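Long-range contacts in YokD protein (Bacillus subtilis, PDB 2NYG), which probably transfers an acetyl group from acetyl-coenzyme A to an amine, as aminoglycoside 3-N-acetyltransferases do, and may contribute to antibiotic resistance: residues S76-W81 and I93-M98; E168-L173 and C247-L252; S181-L186 and T253-F258. One frame throughout, in Å; residues are numbered along the deposited sequence.

From the N terminus, contact 1 comes first: in the loop after strand 65-69, segment 76-81 meets the short helix 93-96, with 11 residues in the loop it closes. Contacts 2 and 3 follow and cross, the chain visiting 168-173, 181-186, 247-252 and 253-258 in turn; they close loops of 73 and 66 residues. Contact 2 joins strands 170-174 and 245-251 in the mixed sheet; contact 3 pairs the helices that follow those two strands. The pair touches directly, Phe250 CE1 lying 3.5 Å from Ala255 CB. Contact 1 stands apart, its centre about 35 Å from that of contact 2, on the opposite side of the chain's centre and against the second subunit.

Contact 1 (S76-W81 and I93-M98); sequences SDPKEW and IIRESM
An Asx turn in the loop after strand 65-69 brings Asp77 and Pro78 against Arg95 and Ile94 of the short helix 93-96. Asp77 OD1 accepts Lys79 N at 3.1 Å through its anti lone pair, while OD2 lies over one face of the Arg95 guanidinium, 3.4 Å from NH2. Carboxylate and guanidinium planes stand 69° apart and no N-H points at this oxygen, leaving a purely electrostatic salt bridge. Beside it, the Pro78 and Arg95 side chains cross at about a right angle, CD to CG 3.8 Å, and Pro78 CB meets Ile94 CG2 at 3.9 Å. The Trp81 indole folds back under the turn, with Pro78 CA over the ring centre and NE1 bonded to Ser76 OG (3.0 Å) in the ring plane; that hydroxyl is also bonded to Val73 O. Met98 reaches Trp81 tip to tip: a bend at chi3 (-74°) sets CE 3.8 Å from Trp81 CZ2. Trp211 of strand 208-217 touches Asp77, Arg95 and Met98. On the helix side, Ile94 packs on Trp44 of the second subunit, and Ile94 O accepts Asn46 ND2 of that subunit. The arrangement is an Asx turn packed on a tryptophan, beside the dimer interface.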
# COMPACT_ATOMS: atom_id res chain seq x y z
N SER A 76 -2.86 11.85 14.87
CA SER A 76 -3.39 12.29 16.16
C SER A 76 -2.44 13.24 16.88
O SER A 76 -1.33 13.49 16.43
CB SER A 76 -3.66 11.06 17.03
OG SER A 76 -2.56 10.17 16.99
N ASP A 77 -2.91 13.77 18.01
CA ASP A 77 -2.11 14.67 18.81
C ASP A 77 -0.90 13.91 19.34
O ASP A 77 -1.04 12.92 20.05
CB ASP A 77 -2.94 15.20 19.97
CG ASP A 77 -2.29 16.39 20.63
OD1 ASP A 77 -1.15 16.23 21.13
OD2 ASP A 77 -2.93 17.47 20.65
N PRO A 78 0.32 14.37 19.01
CA PRO A 78 1.58 13.74 19.43
C PRO A 78 1.71 13.40 20.91
O PRO A 78 2.45 12.48 21.27
CB PRO A 78 2.63 14.73 18.95
CG PRO A 78 1.94 16.03 19.11
CD PRO A 78 0.57 15.74 18.53
N LYS A 79 1.00 14.13 21.77
CA LYS A 79 1.04 13.87 23.21
C LYS A 79 0.65 12.42 23.49
O LYS A 79 1.42 11.66 24.09
CB LYS A 79 0.09 14.81 23.94
N GLU A 80 -0.55 12.05 23.05
CA GLU A 80 -1.09 10.71 23.25
C GLU A 80 -0.19 9.62 22.71
O GLU A 80 -0.37 8.45 23.01
CB GLU A 80 -2.46 10.61 22.59
N TRP A 81 0.79 10.01 21.90
CA TRP A 81 1.72 9.06 21.30
C TRP A 81 2.57 8.36 22.34
O TRP A 81 2.80 8.90 23.42
CB TRP A 81 2.62 9.77 20.30
CG TRP A 81 1.93 10.19 19.04
CD1 TRP A 81 0.62 10.03 18.73
CD2 TRP A 81 2.54 10.83 17.91
NE1 TRP A 81 0.36 10.53 17.47
CE2 TRP A 81 1.52 11.03 16.95
CE3 TRP A 81 3.84 11.26 17.61
CZ2 TRP A 81 1.76 11.64 15.71
CZ3 TRP A 81 4.09 11.86 16.38
CH2 TRP A 81 3.05 12.05 15.45
N ILE A 93 5.52 21.75 16.43
CA ILE A 93 5.82 21.91 15.02
C ILE A 93 5.17 20.69 14.35
O ILE A 93 4.87 20.69 13.15
CB ILE A 93 7.35 21.97 14.79
CG1 ILE A 93 7.64 22.32 13.33
CG2 ILE A 93 8.00 20.67 15.21
CD1 ILE A 93 9.12 22.42 12.98
N ILE A 94 4.91 19.68 15.16
CA ILE A 94 4.28 18.48 14.64
C ILE A 94 2.80 18.66 14.33
O ILE A 94 2.33 18.17 13.30
CB ILE A 94 4.47 17.30 15.64
CG1 ILE A 94 5.89 16.75 15.47
CG2 ILE A 94 3.45 16.20 15.41
CD1 ILE A 94 6.28 15.66 16.43
N ARG A 95 2.06 19.39 15.18
CA ARG A 95 0.63 19.59 14.96
C ARG A 95 0.56 20.60 13.89
O ARG A 95 -0.40 20.63 13.15
CB ARG A 95 -0.08 20.16 16.20
CG ARG A 95 0.07 19.40 17.48
CD ARG A 95 -0.47 20.22 18.62
NE ARG A 95 -0.29 19.59 19.91
CZ ARG A 95 -0.79 20.09 21.03
NH1 ARG A 95 -1.51 21.21 21.00
NH2 ARG A 95 -0.59 19.46 22.17
N GLU A 96 1.58 21.42 13.81
CA GLU A 96 1.64 22.50 12.84
C GLU A 96 1.92 22.07 11.39
O GLU A 96 1.36 22.63 10.44
CB GLU A 96 2.73 23.48 13.30
CG GLU A 96 2.64 24.89 12.78
CD GLU A 96 3.86 25.69 13.23
OE1 GLU A 96 4.25 25.54 14.42
OE2 GLU A 96 4.44 26.45 12.43
N SER A 97 2.77 21.07 11.23
CA SER A 97 3.15 20.61 9.91
C SER A 97 2.66 19.23 9.54
O SER A 97 3.17 18.63 8.60
CB SER A 97 4.67 20.66 9.80
OG SER A 97 5.26 19.89 10.83
N MET A 98 1.67 18.70 10.25
CA MET A 98 1.20 17.36 9.92
C MET A 98 0.27 17.37 8.71
O MET A 98 -0.78 18.02 8.71
CB MET A 98 0.48 16.75 11.12
CG MET A 98 0.09 15.31 10.94
SD MET A 98 -0.67 14.67 12.42
CE MET A 98 0.74 14.49 13.47

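Contact 2 (E168-L173 and C247-L252); sequences ESYVLL and CRLFSL
Val171 and Phe250 lie side by side and point the same way, with Val171 CB over one face of the phenyl ring, 3.8 Å from its centroid and 27° off the normal: a CH-pi contact between antiparallel strands. Phe250 CG lies between its backbone N and carbonyl carbon (chi1 58°), from where the ring extends beside Val171. Leu173 CD1 adjoins the ring edge, 4.1 Å from Phe250 CE2, and also lies at the edge of the Arg248 guanidinium, near its plane. Leu252 CB meets Val171 CG2 at 3.9 Å, the two side chains crossing at about a right angle. On the opposite sheet face Leu249 pairs with Leu172, and its CD1 also touches Tyr170 CB (3.5 Å). Val171-Phe250 and Leu173-Arg248 are the hydrogen-bonded pairs, Val171 N reaching Phe250 O at 2.7 Å. Leu252 N continues the register to Ser169 O at 2.9 Å, just after Ser251, whose OG N-caps the following helix by accepting Glu254 N. Two carboxylates, Glu232 and Asp177, balance the Arg248 charge. Directional backbone bonds hold the strands in register, while Val171, Leu173 and Phe250 form an apolar face with charged Arg248 at one end, the side chain of Leu173 about 7 Å from bound coenzyme A.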
# COMPACT_ATOMS: atom_id res chain seq x y z
N GLU A 168 -28.01 -7.20 8.02
CA GLU A 168 -27.27 -8.44 8.16
C GLU A 168 -25.83 -8.31 7.66
O GLU A 168 -25.60 -8.09 6.47
CB GLU A 168 -28.00 -9.56 7.40
CG GLU A 168 -27.53 -10.97 7.72
CD GLU A 168 -28.37 -12.03 7.03
OE1 GLU A 168 -29.60 -12.04 7.25
OE2 GLU A 168 -27.81 -12.85 6.27
N SER A 169 -24.87 -8.44 8.58
CA SER A 169 -23.44 -8.35 8.27
C SER A 169 -22.67 -9.41 9.01
O SER A 169 -23.09 -9.86 10.07
CB SER A 169 -22.87 -7.01 8.69
OG SER A 169 -23.34 -5.97 7.87
N TYR A 170 -21.53 -9.82 8.48
CA TYR A 170 -20.74 -10.80 9.18
C TYR A 170 -19.34 -10.27 9.36
O TYR A 170 -18.90 -9.38 8.63
CB TYR A 170 -20.68 -12.13 8.42
CG TYR A 170 -22.01 -12.83 8.31
CD1 TYR A 170 -22.99 -12.38 7.43
CD2 TYR A 170 -22.31 -13.92 9.13
CE1 TYR A 170 -24.24 -12.99 7.36
CE2 TYR A 170 -23.56 -14.54 9.07
CZ TYR A 170 -24.52 -14.08 8.18
OH TYR A 170 -25.73 -14.73 8.06
N VAL A 171 -18.65 -10.80 10.36
CA VAL A 171 -17.27 -10.42 10.61
C VAL A 171 -16.45 -11.62 10.16
O VAL A 171 -16.86 -12.76 10.33
CB VAL A 171 -17.00 -10.15 12.11
CG1 VAL A 171 -15.53 -9.80 12.32
CG2 VAL A 171 -17.86 -9.02 12.59
N LEU A 172 -15.31 -11.38 9.54
CA LEU A 172 -14.46 -12.47 9.10
C LEU A 172 -13.06 -12.23 9.65
O LEU A 172 -12.40 -11.27 9.28
CB LEU A 172 -14.39 -12.55 7.57
CG LEU A 172 -13.29 -13.48 7.04
CD1 LEU A 172 -13.51 -14.88 7.55
CD2 LEU A 172 -13.26 -13.47 5.53
N LEU A 173 -12.63 -13.09 10.55
CA LEU A 173 -11.30 -12.96 11.09
C LEU A 173 -10.51 -13.97 10.28
O LEU A 173 -10.63 -15.18 10.46
CB LEU A 173 -11.29 -13.31 12.59
CG LEU A 173 -12.17 -12.42 13.47
CD1 LEU A 173 -12.10 -12.89 14.91
CD2 LEU A 173 -11.72 -10.99 13.37
N CYS A 247 -9.58 -19.34 10.83
CA CYS A 247 -10.59 -18.30 10.69
C CYS A 247 -11.93 -18.55 11.34
O CYS A 247 -12.32 -19.69 11.63
CB CYS A 247 -10.85 -18.03 9.20
SG CYS A 247 -9.40 -17.92 8.15
N ARG A 248 -12.65 -17.47 11.58
CA ARG A 248 -13.99 -17.60 12.08
C ARG A 248 -14.85 -16.53 11.48
O ARG A 248 -14.40 -15.41 11.26
CB ARG A 248 -14.05 -17.60 13.61
CG ARG A 248 -13.33 -16.53 14.33
CD ARG A 248 -13.36 -16.91 15.79
NE ARG A 248 -12.18 -16.45 16.51
CZ ARG A 248 -11.44 -17.21 17.31
NH1 ARG A 248 -11.75 -18.49 17.49
NH2 ARG A 248 -10.38 -16.70 17.91
N LEU A 249 -16.07 -16.92 11.15
CA LEU A 249 -17.03 -16.02 10.54
C LEU A 249 -18.24 -16.01 11.46
O LEU A 249 -18.74 -17.07 11.82
CB LEU A 249 -17.43 -16.54 9.15
CG LEU A 249 -18.58 -15.78 8.50
CD1 LEU A 249 -18.09 -14.42 8.02
CD2 LEU A 249 -19.15 -16.56 7.35
N PHE A 250 -18.70 -14.82 11.83
CA PHE A 250 -19.87 -14.69 12.70
C PHE A 250 -20.68 -13.44 12.43
O PHE A 250 -20.27 -12.55 11.69
CB PHE A 250 -19.45 -14.73 14.17
CG PHE A 250 -18.46 -13.67 14.54
CD1 PHE A 250 -18.87 -12.37 14.83
CD2 PHE A 250 -17.10 -13.98 14.64
CE1 PHE A 250 -17.95 -11.40 15.20
CE2 PHE A 250 -16.17 -13.01 15.02
CZ PHE A 250 -16.60 -11.72 15.30
N SER A 251 -21.86 -13.39 13.04
CA SER A 251 -22.78 -12.26 12.89
C SER A 251 -22.24 -11.01 13.59
O SER A 251 -21.80 -11.07 14.73
CB SER A 251 -24.13 -12.65 13.50
OG SER A 251 -25.02 -11.56 13.44
N LEU A 252 -22.27 -9.88 12.89
CA LEU A 252 -21.75 -8.66 13.48
C LEU A 252 -22.75 -8.12 14.48
O LEU A 252 -22.39 -7.78 15.62
CB LEU A 252 -21.45 -7.63 12.39
CG LEU A 252 -20.85 -6.27 12.79
CD1 LEU A 252 -20.11 -5.66 11.64
CD2 LEU A 252 -21.96 -5.34 13.25

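Contact 3 (S181-L186 and T253-F258); sequences STCFHL and TEAVDF
Cys183 O accepts the backbone N of Leu186 at 3.0 Å and has the CG2 methyl of Val256 against it at 3.7 Å. The bond is one of three i+3 to i backbone bonds in a row, with Phe184 N to Ser181 O and His185 N to Thr182 O, at the weakly bonded helix 183-187. No hydrogen bond joins 181-186 to 253-258; side-chain packing does. Val256 meets two of the residues of 181-186, Cys183 and Leu186. Leu186 crosses it at about a right angle: chi1 (177°) puts Leu186 CG anti to the backbone N, and chi2 (62°) turns CD2 onto Val256 CG1, 3.8 Å away, with Val256 CG2 at 4.0 Å. Cys183 CB approaches the same CG2 at 4.2 Å, while its SG lies 4.2 Å from Ala255 CB. Phe184 meets Ala255 with its ring edge. Its CE2 is 3.7 Å from Ala255 CB and 3.4 Å from Ala255 O, and that oxygen lies near the ring plane, where the aromatic C-H edge rather than the pi cloud faces it. Other elements surround the seam: Leu186 and Val256 both touch Tyr165 of helix 160-166, Phe184 packs on Val227 and Ala255 on Phe231 of helix 224-234, and Cys183 rests on Val171 of the sheet. All five residues that touch are buried. The chemistry is therefore almost wholly apolar: the helices are held by shape and exclusion of water, with the weakly positive ring edge beside Ala255 O probably adding a slight electrostatic attraction.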
# COMPACT_ATOMS: atom_id res chain seq x y z
N SER A 181 -11.42 -7.33 16.39
CA SER A 181 -12.81 -7.13 15.96
C SER A 181 -13.35 -5.74 16.18
O SER A 181 -14.11 -5.51 17.11
CB SER A 181 -13.76 -8.10 16.67
OG SER A 181 -13.87 -9.30 15.94
N THR A 182 -13.00 -4.83 15.29
CA THR A 182 -13.45 -3.46 15.39
C THR A 182 -14.93 -3.28 15.73
O THR A 182 -15.29 -2.30 16.36
CB THR A 182 -13.13 -2.71 14.09
OG1 THR A 182 -11.72 -2.72 13.88
CG2 THR A 182 -13.59 -1.28 14.17
N CYS A 183 -15.79 -4.22 15.32
CA CYS A 183 -17.21 -4.06 15.58
C CYS A 183 -17.55 -3.86 17.06
O CYS A 183 -18.49 -3.14 17.39
CB CYS A 183 -18.00 -5.26 15.03
SG CYS A 183 -17.62 -6.81 15.83
N PHE A 184 -16.78 -4.49 17.95
CA PHE A 184 -17.02 -4.34 19.38
C PHE A 184 -17.02 -2.90 19.88
O PHE A 184 -17.79 -2.54 20.77
CB PHE A 184 -16.01 -5.17 20.17
CG PHE A 184 -16.25 -6.64 20.09
CD1 PHE A 184 -15.20 -7.54 20.25
CD2 PHE A 184 -17.52 -7.13 19.84
CE1 PHE A 184 -15.43 -8.91 20.15
CE2 PHE A 184 -17.76 -8.50 19.74
CZ PHE A 184 -16.71 -9.38 19.90
N HIS A 185 -16.15 -2.07 19.30
CA HIS A 185 -16.08 -0.67 19.70
C HIS A 185 -17.48 -0.08 19.71
O HIS A 185 -17.80 0.72 20.57
CB HIS A 185 -15.22 0.16 18.73
CG HIS A 185 -13.74 -0.02 18.90
ND1 HIS A 185 -13.08 0.31 20.06
CD2 HIS A 185 -12.79 -0.43 18.02
CE1 HIS A 185 -11.78 0.11 19.89
NE2 HIS A 185 -11.58 -0.34 18.66
N LEU A 186 -18.32 -0.47 18.75
CA LEU A 186 -19.68 0.06 18.69
C LEU A 186 -20.45 -0.13 20.00
O LEU A 186 -21.16 0.77 20.45
CB LEU A 186 -20.45 -0.57 17.53
CG LEU A 186 -21.93 -0.19 17.36
CD1 LEU A 186 -22.11 1.31 17.08
CD2 LEU A 186 -22.49 -1.02 16.22
N THR A 253 -24.02 -8.07 14.07
CA THR A 253 -25.10 -7.60 14.93
C THR A 253 -25.15 -8.43 16.22
O THR A 253 -25.38 -7.90 17.31
CB THR A 253 -26.43 -7.74 14.21
OG1 THR A 253 -26.39 -6.97 13.00
CG2 THR A 253 -27.55 -7.24 15.07
N GLU A 254 -24.93 -9.72 16.07
CA GLU A 254 -24.95 -10.66 17.18
C GLU A 254 -23.76 -10.43 18.09
O GLU A 254 -23.86 -10.57 19.31
CB GLU A 254 -24.91 -12.06 16.58
CG GLU A 254 -25.11 -13.23 17.49
CD GLU A 254 -25.49 -14.46 16.69
OE1 GLU A 254 -25.18 -15.59 17.12
OE2 GLU A 254 -26.13 -14.31 15.63
N ALA A 255 -22.63 -10.07 17.50
CA ALA A 255 -21.42 -9.82 18.26
C ALA A 255 -21.52 -8.51 19.02
O ALA A 255 -21.13 -8.41 20.18
CB ALA A 255 -20.21 -9.79 17.31
N VAL A 256 -22.05 -7.48 18.38
CA VAL A 256 -22.16 -6.20 19.07
C VAL A 256 -23.07 -6.32 20.28
O VAL A 256 -22.73 -5.88 21.38
CB VAL A 256 -22.68 -5.07 18.14
CG1 VAL A 256 -22.77 -3.76 18.90
CG2 VAL A 256 -21.76 -4.90 16.95
N ASP A 257 -24.23 -6.94 20.08
CA ASP A 257 -25.19 -7.09 21.16
C ASP A 257 -24.60 -7.78 22.37
O ASP A 257 -24.80 -7.31 23.49
CB ASP A 257 -26.44 -7.83 20.68
CG ASP A 257 -27.27 -6.99 19.73
OD1 ASP A 257 -27.10 -5.75 19.74
OD2 ASP A 257 -28.10 -7.57 18.98
N PHE A 258 -23.87 -8.87 22.15
CA PHE A 258 -23.25 -9.61 23.25
C PHE A 258 -22.20 -8.76 23.95
O PHE A 258 -22.08 -8.81 25.16
CB PHE A 258 -22.60 -10.88 22.73
CG PHE A 258 -22.04 -11.75 23.82
CD1 PHE A 258 -22.84 -12.68 24.47
CD2 PHE A 258 -20.71 -11.62 24.20
CE1 PHE A 258 -22.33 -13.48 25.49
CE2 PHE A 258 -20.17 -12.41 25.22
CZ PHE A 258 -20.98 -13.34 25.87